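Local coordinates for Alr3699 protein (Nostoc sp., PDB 4XSO) that probably belongs to the GT-B glycosyltransferases and has two domains, each built round a parallel beta sheet, at residues M7-D13 with R35-F41; F60-P64 with A84-V90; F212-S216 with V240-L244; P217-I223 with T289-E294; Q278-A282 with E302-K308. All coordinates share one frame; numbering follows the deposited sequence.

Contact 1 of 5, residues M7-D13 with R35-F41; sequences MKILFLD and RALVGLF
Residues Met7-Asp13 and Arg35-Phe41 meet as neighbouring parallel strands, 9-13 and 36-40, inside the seven-stranded sheet of the N-terminal domain. Their axes approach to 4.6 Å with 22° between the N-to-C directions, and five consecutive parallel bridges run from Ile9 with Ala36 to Asp13 with Leu40. The backbone ladder alternates as parallel pairing demands: Ile9 N donates to Arg35 O, Leu37 N to Ile9 O, Phe11 N to Leu37 O, Gly39 N to Phe11 O (2.8 Å) and Asp13 N to Gly39 O. Helix 20-29 connects the two strands, making a beta-alpha-beta unit of the Rossmann-like kind found in GT-B domains. Phe11, Ile9, Ala36 and Val38 share one face. With CG of Phe11 set beside its own backbone N (chi1 -67°), the ring brings an edge to Ala36, CE2 lying 3.7 Å from CB, while Ile9 CG2 sits over the centre of one ring face and Leu25 and Ile28 of helix 20-29 also touch the ring. On the opposite side of the sheet Leu10 and Leu37 run side by side, Leu10 CD1 to Leu37 CB 4.1 Å, and Leu12 CD2 lies 4.1 Å from Gly39 CA. At the N-terminal end of the pair the extended Arg35 chain carries NH1 to Met7 O at 2.8 Å, on a lone pair in the carbonyl plane; that oxygen is tilted 16° out of the guanidinium plane.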
# COMPACT_ATOMS: atom_id res chain seq x y z
N MET A 7 -16.17 -13.92 15.23
CA MET A 7 -15.62 -13.35 13.98
C MET A 7 -16.20 -11.95 13.76
O MET A 7 -17.39 -11.80 13.44
CB MET A 7 -15.96 -14.23 12.76
CG MET A 7 -15.54 -13.62 11.43
SD MET A 7 -15.62 -14.70 9.96
CE MET A 7 -15.44 -16.36 10.64
N LYS A 8 -15.35 -10.93 13.92
CA LYS A 8 -15.65 -9.56 13.49
C LYS A 8 -15.18 -9.31 12.07
O LYS A 8 -14.01 -9.65 11.71
CB LYS A 8 -15.00 -8.53 14.41
CG LYS A 8 -15.44 -8.68 15.86
CD LYS A 8 -14.70 -7.69 16.78
CE LYS A 8 -15.33 -6.30 16.77
NZ LYS A 8 -14.42 -5.18 17.17
N ILE A 9 -16.07 -8.74 11.26
CA ILE A 9 -15.75 -8.48 9.86
C ILE A 9 -15.59 -7.03 9.57
O ILE A 9 -16.47 -6.23 9.95
CB ILE A 9 -16.81 -9.06 8.91
CG1 ILE A 9 -17.04 -10.53 9.19
CG2 ILE A 9 -16.43 -8.79 7.43
CD1 ILE A 9 -17.98 -11.21 8.16
N LEU A 10 -14.50 -6.69 8.86
CA LEU A 10 -14.35 -5.43 8.31
C LEU A 10 -14.64 -5.54 6.79
O LEU A 10 -13.84 -6.10 6.03
CB LEU A 10 -12.94 -4.80 8.67
CG LEU A 10 -12.65 -3.53 7.84
CD1 LEU A 10 -13.55 -2.39 8.25
CD2 LEU A 10 -11.20 -3.04 7.90
N PHE A 11 -15.76 -5.00 6.38
CA PHE A 11 -16.23 -4.98 5.00
C PHE A 11 -15.67 -3.70 4.47
O PHE A 11 -15.68 -2.69 5.20
CB PHE A 11 -17.76 -4.96 4.86
CG PHE A 11 -18.47 -6.21 5.32
CD1 PHE A 11 -18.60 -7.31 4.46
CD2 PHE A 11 -19.03 -6.29 6.59
CE1 PHE A 11 -19.24 -8.46 4.87
CE2 PHE A 11 -19.80 -7.40 6.94
CZ PHE A 11 -19.86 -8.50 6.12
N LEU A 12 -15.21 -3.76 3.22
CA LEU A 12 -14.70 -2.60 2.55
C LEU A 12 -15.32 -2.42 1.20
O LEU A 12 -15.50 -3.36 0.41
CB LEU A 12 -13.17 -2.73 2.34
CG LEU A 12 -12.28 -2.69 3.54
CD1 LEU A 12 -10.82 -2.96 3.10
CD2 LEU A 12 -12.41 -1.32 4.20
N ASP A 13 -15.65 -1.18 0.87
CA ASP A 13 -16.32 -0.93 -0.39
C ASP A 13 -15.99 0.48 -0.90
O ASP A 13 -16.09 1.44 -0.16
CB ASP A 13 -17.82 -1.18 -0.24
CG ASP A 13 -18.58 -1.15 -1.58
OD1 ASP A 13 -18.51 -0.10 -2.29
OD2 ASP A 13 -19.31 -2.13 -1.90
N ARG A 35 -21.17 -7.18 14.82
CA ARG A 35 -19.76 -7.50 14.87
C ARG A 35 -19.10 -7.19 13.51
O ARG A 35 -18.22 -7.93 13.00
CB ARG A 35 -19.57 -8.99 15.27
CG ARG A 35 -20.21 -10.01 14.32
CD ARG A 35 -20.27 -11.38 14.98
NE ARG A 35 -21.08 -12.42 14.33
CZ ARG A 35 -20.66 -13.45 13.61
NH1 ARG A 35 -19.40 -13.68 13.30
NH2 ARG A 35 -21.54 -14.26 13.13
N ALA A 36 -19.54 -6.12 12.89
CA ALA A 36 -18.96 -5.68 11.64
C ALA A 36 -18.90 -4.20 11.52
O ALA A 36 -19.53 -3.52 12.30
CB ALA A 36 -19.71 -6.30 10.49
N LEU A 37 -18.09 -3.71 10.56
CA LEU A 37 -17.93 -2.35 10.18
C LEU A 37 -17.84 -2.33 8.66
O LEU A 37 -17.08 -3.11 8.09
CB LEU A 37 -16.65 -1.76 10.78
CG LEU A 37 -16.37 -0.28 10.49
CD1 LEU A 37 -17.53 0.61 10.86
CD2 LEU A 37 -15.11 0.16 11.27
N VAL A 38 -18.61 -1.48 7.99
CA VAL A 38 -18.38 -1.20 6.57
C VAL A 38 -17.54 0.10 6.38
O VAL A 38 -17.94 1.20 6.73
CB VAL A 38 -19.68 -1.08 5.75
CG1 VAL A 38 -19.33 -0.84 4.27
CG2 VAL A 38 -20.51 -2.33 5.86
N GLY A 39 -16.35 -0.06 5.87
CA GLY A 39 -15.46 1.04 5.54
C GLY A 39 -15.73 1.42 4.07
O GLY A 39 -15.62 0.58 3.14
N LEU A 40 -16.16 2.65 3.88
CA LEU A 40 -16.29 3.18 2.55
C LEU A 40 -15.12 4.12 2.19
O LEU A 40 -14.56 4.77 3.04
CB LEU A 40 -17.59 3.98 2.45
CG LEU A 40 -18.91 3.25 2.72
CD1 LEU A 40 -20.07 4.24 2.59
CD2 LEU A 40 -19.06 2.08 1.77
N PHE A 41 -14.81 4.21 0.92
CA PHE A 41 -13.79 5.17 0.48
C PHE A 41 -14.36 6.52 0.03
O PHE A 41 -13.62 7.43 -0.23
CB PHE A 41 -12.92 4.55 -0.63
CG PHE A 41 -12.13 3.33 -0.21
CD1 PHE A 41 -12.01 2.94 1.12
CD2 PHE A 41 -11.45 2.59 -1.17
CE1 PHE A 41 -11.27 1.82 1.47
CE2 PHE A 41 -10.72 1.48 -0.83
CZ PHE A 41 -10.63 1.09 0.48

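Contact 2 of 5, residues F60-P64 with A84-V90; sequences FTNQP and APLVAKV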
# COMPACT_ATOMS: atom_id res chain seq x y z
N PHE A 60 -13.31 6.22 5.03
CA PHE A 60 -11.85 6.40 5.15
C PHE A 60 -11.38 7.32 4.03
O PHE A 60 -11.74 7.12 2.85
CB PHE A 60 -11.16 5.07 5.04
CG PHE A 60 -11.41 4.18 6.21
CD1 PHE A 60 -10.69 4.33 7.38
CD2 PHE A 60 -12.39 3.21 6.15
CE1 PHE A 60 -10.91 3.51 8.46
CE2 PHE A 60 -12.62 2.40 7.23
CZ PHE A 60 -11.90 2.56 8.40
N THR A 61 -10.63 8.36 4.37
CA THR A 61 -10.20 9.31 3.34
C THR A 61 -8.72 9.35 3.37
O THR A 61 -8.08 8.91 4.36
CB THR A 61 -10.61 10.76 3.64
OG1 THR A 61 -9.95 11.16 4.84
CG2 THR A 61 -12.10 10.88 3.81
N ASN A 62 -8.17 9.99 2.35
CA ASN A 62 -6.75 10.19 2.31
C ASN A 62 -6.21 11.42 3.06
O ASN A 62 -5.12 11.87 2.79
CB ASN A 62 -6.24 10.15 0.87
CG ASN A 62 -4.90 9.47 0.77
OD1 ASN A 62 -4.67 8.43 1.39
ND2 ASN A 62 -4.00 10.07 0.00
N GLN A 63 -6.95 11.92 4.06
CA GLN A 63 -6.46 13.01 4.93
C GLN A 63 -5.47 12.58 6.02
O GLN A 63 -5.57 11.47 6.55
CB GLN A 63 -7.64 13.69 5.63
CG GLN A 63 -8.51 14.50 4.70
CD GLN A 63 -9.93 14.67 5.22
OE1 GLN A 63 -10.14 14.89 6.42
NE2 GLN A 63 -10.90 14.57 4.32
N PRO A 64 -4.56 13.49 6.41
CA PRO A 64 -3.40 13.12 7.22
C PRO A 64 -3.74 12.53 8.60
O PRO A 64 -4.75 12.92 9.18
CB PRO A 64 -2.64 14.46 7.37
CG PRO A 64 -3.15 15.34 6.27
CD PRO A 64 -4.59 14.95 6.16
N ALA A 84 0.76 6.91 3.57
CA ALA A 84 -0.44 6.53 2.79
C ALA A 84 -1.58 6.47 3.78
O ALA A 84 -1.88 5.38 4.29
CB ALA A 84 -0.24 5.18 2.11
N PRO A 85 -2.18 7.64 4.11
CA PRO A 85 -2.97 7.69 5.34
C PRO A 85 -4.30 6.88 5.23
O PRO A 85 -4.76 6.31 6.21
CB PRO A 85 -3.21 9.22 5.56
CG PRO A 85 -2.29 9.91 4.57
CD PRO A 85 -2.16 8.95 3.43
N LEU A 86 -4.88 6.86 4.05
CA LEU A 86 -5.99 5.95 3.75
C LEU A 86 -5.68 4.52 4.10
O LEU A 86 -6.36 3.92 4.96
CB LEU A 86 -6.45 6.05 2.30
CG LEU A 86 -7.93 5.65 2.03
CD1 LEU A 86 -8.47 6.34 0.78
CD2 LEU A 86 -8.08 4.15 1.91
N VAL A 87 -4.62 3.98 3.49
CA VAL A 87 -4.15 2.62 3.83
C VAL A 87 -3.87 2.44 5.33
O VAL A 87 -4.32 1.52 5.95
CB VAL A 87 -2.92 2.28 2.99
CG1 VAL A 87 -2.39 0.92 3.35
CG2 VAL A 87 -3.31 2.39 1.52
N ALA A 88 -3.20 3.41 5.92
CA ALA A 88 -2.85 3.33 7.31
C ALA A 88 -4.05 3.32 8.25
O ALA A 88 -4.04 2.64 9.27
CB ALA A 88 -1.96 4.50 7.66
N LYS A 89 -5.06 4.11 7.92
CA LYS A 89 -6.34 4.02 8.62
C LYS A 89 -7.03 2.64 8.52
O LYS A 89 -7.53 2.08 9.55
CB LYS A 89 -7.26 5.10 8.06
CG LYS A 89 -6.88 6.50 8.50
CD LYS A 89 -7.47 7.52 7.54
CE LYS A 89 -7.14 8.96 7.91
NZ LYS A 89 -7.64 9.89 6.86
N VAL A 90 -7.06 2.11 7.30
CA VAL A 90 -7.67 0.82 7.06
C VAL A 90 -6.90 -0.25 7.89
O VAL A 90 -7.49 -1.03 8.63
CB VAL A 90 -7.73 0.48 5.55
CG1 VAL A 90 -8.23 -0.95 5.32
CG2 VAL A 90 -8.66 1.41 4.79
O HOH W 1 -10.74 9.07 7.07
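Lys89, in the first turns of helix 85-95, reaches across to Phe60-Pro64, the loop that follows strand 57-59, outermost in this chain's sheet of the N-terminal GT-B domain. Its CB lies 3.6 Å from Phe60 CD1, and the two side chains run antiparallel past one another. Beyond CG the lysine is fully extended (chi3 -180°), which carries CD to 3.5 Å from Thr61 O and CE to 3.3 Å from Gln63 O. The tip is held by two backbone carbonyls: NZ donates to Gln63 O at 2.6 Å and to Thr61 O at 2.7 Å, standing 45° above the carbonyl plane of the latter. A water that accepts from both NZ and Thr61 N is a third partner. The loop keeps its own shape through an ST turn, Thr61 OG1 accepting from Gln63 N. Hydrophobic cover comes from Val90, whose CG2 stands over one face of the Phe60 ring, displaced from its centre, while Pro85 CB touches Gln63 O. Leu83 of the second subunit packs on Asn62 and Leu86. Between these two residues the Asn62 amide takes up a backbone N-H of the first helical turn: Leu86 N donates to OD1 at 3.1 Å, tilted 22° from the amide plane.

Contact 3 of 5, residues F212-S216 with V240-L244; sequences FSRLS and VGDAL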
# COMPACT_ATOMS: atom_id res chain seq x y z
N PHE A 212 -37.24 -2.11 -15.81
CA PHE A 212 -36.94 -1.51 -14.48
C PHE A 212 -35.45 -1.25 -14.34
O PHE A 212 -34.70 -2.17 -14.13
CB PHE A 212 -37.33 -2.49 -13.39
CG PHE A 212 -38.79 -2.75 -13.37
CD1 PHE A 212 -39.33 -3.67 -14.19
CD2 PHE A 212 -39.59 -2.02 -12.57
CE1 PHE A 212 -40.66 -3.88 -14.22
CE2 PHE A 212 -40.95 -2.19 -12.60
CZ PHE A 212 -41.48 -3.15 -13.40
N SER A 213 -35.01 -0.04 -14.45
CA SER A 213 -33.59 0.20 -14.63
C SER A 213 -33.39 1.72 -14.61
O SER A 213 -34.36 2.46 -14.73
CB SER A 213 -33.07 -0.57 -15.85
OG SER A 213 -32.01 0.08 -16.49
N ARG A 214 -32.14 2.19 -14.51
CA ARG A 214 -31.87 3.58 -14.76
C ARG A 214 -31.79 3.71 -16.30
O ARG A 214 -31.54 2.76 -17.03
CB ARG A 214 -30.56 4.02 -14.08
CG ARG A 214 -29.35 3.22 -14.54
CD ARG A 214 -28.12 3.49 -13.67
NE ARG A 214 -27.08 2.53 -13.99
CZ ARG A 214 -26.99 1.30 -13.47
NH1 ARG A 214 -27.86 0.88 -12.55
NH2 ARG A 214 -26.00 0.50 -13.88
N LEU A 215 -32.11 4.89 -16.77
CA LEU A 215 -32.19 5.16 -18.18
C LEU A 215 -30.77 5.35 -18.66
O LEU A 215 -30.15 6.40 -18.41
CB LEU A 215 -33.04 6.42 -18.40
CG LEU A 215 -34.46 6.34 -17.86
CD1 LEU A 215 -35.15 7.71 -18.02
CD2 LEU A 215 -35.26 5.25 -18.55
N SER A 216 -30.16 4.47 -19.35
CA SER A 216 -28.74 4.39 -19.74
C SER A 216 -28.55 3.60 -21.06
O SER A 216 -29.37 2.74 -21.39
CB SER A 216 -27.94 3.85 -18.58
OG SER A 216 -26.62 3.73 -18.96
N VAL A 240 -39.41 2.29 -15.74
CA VAL A 240 -39.31 2.63 -14.37
C VAL A 240 -37.86 2.80 -14.08
O VAL A 240 -37.04 1.89 -14.27
CB VAL A 240 -39.94 1.54 -13.48
CG1 VAL A 240 -39.97 1.97 -12.05
CG2 VAL A 240 -41.36 1.26 -13.96
N GLY A 241 -37.54 4.00 -13.66
CA GLY A 241 -36.23 4.39 -13.26
C GLY A 241 -36.02 5.86 -13.66
O GLY A 241 -36.82 6.51 -14.38
N ASP A 242 -34.91 6.37 -13.20
CA ASP A 242 -34.63 7.76 -13.38
C ASP A 242 -33.44 7.89 -14.30
O ASP A 242 -32.77 6.92 -14.63
CB ASP A 242 -34.48 8.50 -12.02
CG ASP A 242 -33.44 7.89 -11.13
OD1 ASP A 242 -33.09 6.72 -11.33
OD2 ASP A 242 -32.98 8.57 -10.21
N ALA A 243 -33.26 9.12 -14.73
CA ALA A 243 -32.18 9.57 -15.57
C ALA A 243 -31.08 10.00 -14.63
O ALA A 243 -31.31 10.36 -13.47
CB ALA A 243 -32.68 10.77 -16.37
N LEU A 244 -29.88 10.05 -15.17
CA LEU A 244 -28.72 10.40 -14.41
C LEU A 244 -27.90 11.46 -15.17
O LEU A 244 -28.04 11.63 -16.41
CB LEU A 244 -27.90 9.13 -14.13
CG LEU A 244 -27.53 8.30 -15.37
CD1 LEU A 244 -26.03 8.45 -15.65
CD2 LEU A 244 -27.89 6.82 -15.26
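Phe212-Ser216 and Val240-Leu244 run in nearly the same direction, 27° apart end to end, with one parallel bridge at Phe212 and Val240 and two backbone bonds, Ser213 N to Val240 O (2.8 Å) and Leu215 N to Asp242 O (3.0 Å). They comprise the last residues of strands 207-212 and 235-240, adjacent in the parallel sheet of the C-terminal GT-B domain, and the loops that follow. The first bond is almost straight, 169° at the hydrogen. Between the two bonds, the CA of Gly241 comes up to Ser213 O in a CA-H...O contact; its phi of 145° and the nearness of that oxygen both fit a residue without a side chain.

On the face of the sheet that carries them, Phe212 and Val240 point the same way side by side, and CD2 of the ring lies 3.7 Å from CB of the valine. Helix 276-282 covers the pair through Ile276 and Leu279. Further out, Leu215 turns toward the second loop and lays CG over the Asp242 carbonyl, with CD1 reaching Ala243 CB at 4.3 Å; Val251 of helix 248-260 also touches Leu215. Arg214 crosses Leu244, and it is the aliphatic part of the arginine that touches: its CD is 3.7 Å from CD2 of Leu244.

Contact 4 of 5, residues P217-I223 with T289-E294; sequences PWKGQHI and TSTAPE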
# COMPACT_ATOMS: atom_id res chain seq x y z
N PRO A 217 -27.77 3.84 -21.98
CA PRO A 217 -27.74 3.08 -23.25
C PRO A 217 -27.40 1.61 -23.05
O PRO A 217 -27.92 0.75 -23.74
CB PRO A 217 -26.63 3.75 -24.08
CG PRO A 217 -26.35 5.06 -23.40
CD PRO A 217 -26.90 5.04 -22.00
N TRP A 218 -26.53 1.35 -22.07
CA TRP A 218 -26.13 -0.03 -21.75
C TRP A 218 -27.37 -0.83 -21.30
O TRP A 218 -27.42 -2.04 -21.53
CB TRP A 218 -25.07 -0.08 -20.62
CG TRP A 218 -23.66 0.35 -20.95
CD1 TRP A 218 -23.22 1.00 -22.07
CD2 TRP A 218 -22.50 0.20 -20.09
NE1 TRP A 218 -21.86 1.24 -21.98
CE2 TRP A 218 -21.40 0.76 -20.77
CE3 TRP A 218 -22.29 -0.37 -18.81
CZ2 TRP A 218 -20.09 0.76 -20.22
CZ3 TRP A 218 -20.99 -0.35 -18.26
CH2 TRP A 218 -19.91 0.20 -18.96
N LYS A 219 -28.33 -0.16 -20.65
CA LYS A 219 -29.54 -0.84 -20.16
C LYS A 219 -30.61 -1.12 -21.22
O LYS A 219 -31.57 -1.86 -20.96
CB LYS A 219 -30.14 -0.13 -18.96
CG LYS A 219 -29.16 -0.08 -17.76
CD LYS A 219 -28.93 -1.49 -17.21
CE LYS A 219 -28.00 -1.56 -16.02
NZ LYS A 219 -28.82 -1.52 -14.77
N GLY A 220 -30.47 -0.51 -22.40
CA GLY A 220 -31.24 -0.93 -23.58
C GLY A 220 -32.73 -0.63 -23.66
O GLY A 220 -33.50 -1.33 -24.33
N GLN A 221 -33.16 0.45 -23.06
CA GLN A 221 -34.57 0.84 -23.21
C GLN A 221 -34.96 1.07 -24.66
O GLN A 221 -36.08 0.79 -25.03
CB GLN A 221 -34.87 2.12 -22.41
CG GLN A 221 -35.01 1.91 -20.91
CD GLN A 221 -33.69 2.03 -20.17
OE1 GLN A 221 -32.64 2.24 -20.77
NE2 GLN A 221 -33.74 1.90 -18.84
N HIS A 222 -34.02 1.53 -25.49
CA HIS A 222 -34.30 1.78 -26.92
C HIS A 222 -34.61 0.50 -27.70
O HIS A 222 -35.35 0.52 -28.69
CB HIS A 222 -33.13 2.58 -27.58
CG HIS A 222 -31.84 1.82 -27.65
ND1 HIS A 222 -31.01 1.65 -26.55
CD2 HIS A 222 -31.27 1.14 -28.67
CE1 HIS A 222 -29.97 0.90 -26.91
NE2 HIS A 222 -30.12 0.56 -28.18
N ILE A 223 -34.09 -0.62 -27.23
CA ILE A 223 -34.38 -1.93 -27.83
C ILE A 223 -35.85 -2.34 -27.55
O ILE A 223 -36.53 -2.77 -28.45
CB ILE A 223 -33.39 -3.03 -27.28
CG1 ILE A 223 -31.93 -2.59 -27.42
CG2 ILE A 223 -33.64 -4.39 -27.94
CD1 ILE A 223 -31.49 -2.56 -28.88
N THR A 289 -33.22 -5.84 -21.12
CA THR A 289 -32.74 -5.73 -22.52
C THR A 289 -31.39 -5.03 -22.57
O THR A 289 -31.15 -4.26 -23.49
CB THR A 289 -33.71 -4.90 -23.35
OG1 THR A 289 -33.76 -3.56 -22.84
CG2 THR A 289 -35.09 -5.53 -23.28
N SER A 290 -30.55 -5.26 -21.54
CA SER A 290 -29.19 -4.71 -21.50
C SER A 290 -28.32 -5.18 -22.70
O SER A 290 -28.37 -6.35 -23.12
CB SER A 290 -28.52 -5.09 -20.20
OG SER A 290 -29.20 -4.50 -19.12
N THR A 291 -27.51 -4.27 -23.21
CA THR A 291 -26.76 -4.50 -24.45
C THR A 291 -25.33 -4.79 -24.15
O THR A 291 -24.55 -4.91 -25.02
CB THR A 291 -26.82 -3.28 -25.38
OG1 THR A 291 -26.42 -2.11 -24.65
CG2 THR A 291 -28.22 -3.10 -25.88
N ALA A 292 -25.00 -4.88 -22.86
CA ALA A 292 -23.70 -5.29 -22.47
C ALA A 292 -23.88 -6.34 -21.37
O ALA A 292 -24.83 -6.23 -20.58
CB ALA A 292 -22.92 -4.08 -21.96
N PRO A 293 -23.00 -7.36 -21.35
CA PRO A 293 -23.18 -8.48 -20.46
C PRO A 293 -23.11 -8.00 -19.03
O PRO A 293 -22.24 -7.25 -18.69
CB PRO A 293 -21.95 -9.36 -20.74
CG PRO A 293 -21.47 -8.97 -22.11
CD PRO A 293 -21.77 -7.51 -22.18
N GLU A 294 -24.02 -8.44 -18.22
CA GLU A 294 -24.08 -8.09 -16.84
C GLU A 294 -23.71 -9.32 -15.98
O GLU A 294 -23.98 -10.49 -16.35
CB GLU A 294 -25.49 -7.56 -16.47
CG GLU A 294 -25.84 -6.21 -17.16
CD GLU A 294 -27.26 -5.73 -16.90
OE1 GLU A 294 -28.07 -6.49 -16.30
OE2 GLU A 294 -27.59 -4.58 -17.28
O HOH W 2 -31.79 -3.85 -19.35
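Chi1 values of 64° for Thr289 and 53° for Thr291 set each OG1 between its own backbone N and carbonyl carbon, and from there both hydroxyls donate to carbonyls of the turn Pro217-Gly220. Thr289 OG1 reaches Gly220 O at 2.7 Å from well above the carbonyl plane, while Ile223 N comes to the same oxygen from the opposite face. At Trp218 O the main bond is from Thr291 N, at 2.8 Å; Thr291 OG1 adds a longer one of 3.3 Å from above the plane, on the same face. Pro217-Gly220 form a type I turn whose last residue is the N-cap of helix 221-228. Gly220 has a phi of 73°, a positive value that suits glycine, and its CA approaches Thr289 O to 3.3 Å in a CA-H...O contact. One water bridges the segments, donating to Lys219 O and Ser290 OG and accepting from Thr289 N. Lys219 bends at chi2, and its CE packs 3.3 Å from Glu294 OE2, although NZ stays 4.1 Å from that oxygen, beyond a salt bridge. Apolar cover is slight: Ile223 CG1 meets Thr291 CG2 at 4.0 Å. The contact thus joins the start of helix 221-228 to the loop between strand 285-287 and helix 298-305, with helix 248-260 packing on Pro217 and Gln221 and His211 NE2 of strand 207-212 hydrogen-bonded to Thr289 OG1.

Contact 5 of 5, residues Q278-A282 with E302-K308; sequences QLMAA and EAMLCGK
Met280 and Cys306 carry the apolar part of this contact between helix 276-282 and the C-terminal end of helix 298-305, where CB of Met280 lies 3.7 Å from SG of Cys306. Extended beyond CG (chi2 -171°, chi3 170°), the methionine passes alongside the second helix: SD rests 3.7 Å from Ala303 N and 3.8 Å from Glu302 CB, and CE ends 3.9 Å from that same CB. The glutamate is thus touched at its root and crosses the methionine obliquely, while its carboxylate is taken by Tyr187 OH.

Polar groups meet without a hydrogen bond between the two segments. Lys308 bends at chi2 and runs along the Met280 and Ala281 carbonyls, placing CG 3.5 Å from Met280 O and CE 2.9 Å from Ala281 O. Its NZ is 3.2 Å from Ala281 O at a poor angle, and instead donates to Cys283 O just beyond, so the aliphatic chain lines the carbonyls on its way to that bond.

Backbone bonds shape the second partner. Lys308 N donates to Ala303 O and Gly307 N to Met304 O, and Gly307 has a phi of 69°: a Schellman motif, which ends helix 298-305 and turns the chain toward strand 310-313 of the parallel beta sheet in the C-terminal GT-B domain.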
# COMPACT_ATOMS: atom_id res chain seq x y z
N GLN A 278 -44.26 -4.42 -6.58
CA GLN A 278 -45.64 -4.18 -6.91
C GLN A 278 -45.85 -3.80 -8.39
O GLN A 278 -46.76 -4.29 -9.06
CB GLN A 278 -46.19 -3.03 -6.03
CG GLN A 278 -46.31 -3.37 -4.53
CD GLN A 278 -44.98 -3.60 -3.86
OE1 GLN A 278 -43.96 -2.92 -4.14
NE2 GLN A 278 -44.96 -4.55 -2.91
N LEU A 279 -45.02 -2.87 -8.86
CA LEU A 279 -44.99 -2.53 -10.28
C LEU A 279 -44.78 -3.73 -11.13
O LEU A 279 -45.49 -3.90 -12.09
CB LEU A 279 -43.92 -1.48 -10.56
CG LEU A 279 -44.37 -0.12 -10.05
CD1 LEU A 279 -43.16 0.80 -9.97
CD2 LEU A 279 -45.46 0.52 -10.92
N MET A 280 -43.79 -4.57 -10.78
CA MET A 280 -43.53 -5.84 -11.52
C MET A 280 -44.80 -6.73 -11.60
O MET A 280 -45.21 -7.25 -12.63
CB MET A 280 -42.39 -6.58 -10.84
CG MET A 280 -40.97 -5.98 -11.00
SD MET A 280 -39.65 -7.04 -10.39
CE MET A 280 -38.31 -6.04 -11.08
N ALA A 281 -45.44 -6.88 -10.45
CA ALA A 281 -46.65 -7.64 -10.36
C ALA A 281 -47.70 -7.09 -11.29
O ALA A 281 -48.46 -7.86 -11.88
CB ALA A 281 -47.19 -7.67 -8.93
N ALA A 282 -47.75 -5.78 -11.47
CA ALA A 282 -48.72 -5.24 -12.37
C ALA A 282 -48.38 -5.36 -13.85
O ALA A 282 -49.20 -5.07 -14.66
CB ALA A 282 -49.00 -3.84 -12.01
N GLU A 302 -35.73 -10.70 -9.55
CA GLU A 302 -36.86 -10.07 -8.88
C GLU A 302 -38.15 -10.35 -9.61
O GLU A 302 -39.14 -10.70 -8.99
CB GLU A 302 -36.64 -8.57 -8.70
CG GLU A 302 -35.59 -8.40 -7.62
CD GLU A 302 -35.22 -6.97 -7.35
OE1 GLU A 302 -34.91 -6.25 -8.32
OE2 GLU A 302 -35.18 -6.62 -6.14
N ALA A 303 -38.08 -10.31 -10.93
CA ALA A 303 -39.25 -10.57 -11.76
C ALA A 303 -39.75 -12.00 -11.58
O ALA A 303 -40.95 -12.26 -11.48
CB ALA A 303 -38.86 -10.29 -13.20
N MET A 304 -38.79 -12.92 -11.49
CA MET A 304 -39.07 -14.35 -11.32
C MET A 304 -39.74 -14.56 -9.95
O MET A 304 -40.75 -15.25 -9.83
CB MET A 304 -37.76 -15.14 -11.44
CG MET A 304 -37.13 -15.14 -12.84
SD MET A 304 -35.53 -16.02 -12.97
CE MET A 304 -36.26 -17.45 -13.56
N LEU A 305 -39.19 -13.96 -8.92
CA LEU A 305 -39.77 -14.09 -7.57
C LEU A 305 -41.12 -13.48 -7.53
O LEU A 305 -41.94 -13.85 -6.66
CB LEU A 305 -38.85 -13.41 -6.55
CG LEU A 305 -37.56 -14.13 -6.24
CD1 LEU A 305 -36.62 -13.21 -5.49
CD2 LEU A 305 -37.84 -15.36 -5.45
N CYS A 306 -41.40 -12.50 -8.42
CA CYS A 306 -42.74 -11.93 -8.44
C CYS A 306 -43.66 -12.85 -9.21
O CYS A 306 -44.82 -12.55 -9.43
CB CYS A 306 -42.81 -10.55 -9.08
SG CYS A 306 -41.98 -9.23 -8.24
N GLY A 307 -43.15 -13.98 -9.67
CA GLY A 307 -44.00 -14.82 -10.44
C GLY A 307 -44.37 -14.26 -11.80
O GLY A 307 -45.44 -14.50 -12.24
N LYS A 308 -43.48 -13.55 -12.47
CA LYS A 308 -43.80 -12.95 -13.77
C LYS A 308 -43.01 -13.58 -14.91
O LYS A 308 -41.90 -14.06 -14.73
CB LYS A 308 -43.48 -11.46 -13.74
CG LYS A 308 -44.44 -10.67 -12.84
CD LYS A 308 -45.83 -10.94 -13.44
CE LYS A 308 -46.89 -10.03 -13.00
NZ LYS A 308 -48.13 -10.51 -13.63

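How the contacts relate
From the N terminus, contact 1 closes the loop through helix 20-29 and pairs two strands of the N-terminal sheet. Contact 2 follows in series, closing the partly unmodelled connection before helix 85-95, and touches contact 1 where Phe60 N approaches Leu40 O and Val90 packs on Leu12. In the C-terminal domain, contact 3 closes round helix 221-228 and strand 235-240. Contact 4 closes a 65-residue span and crosses contact 3, with Gln221 NE2 bonded to Arg214 O. Contact 5 closes the short stretch holding strand 285-287 and the start of helix 298-305; it crosses contact 4 without touching it, yet meets contact 3 through Phe212 against Leu279 and Met280. Contacts 2 and 5 are farthest apart, about 43 Å between centres.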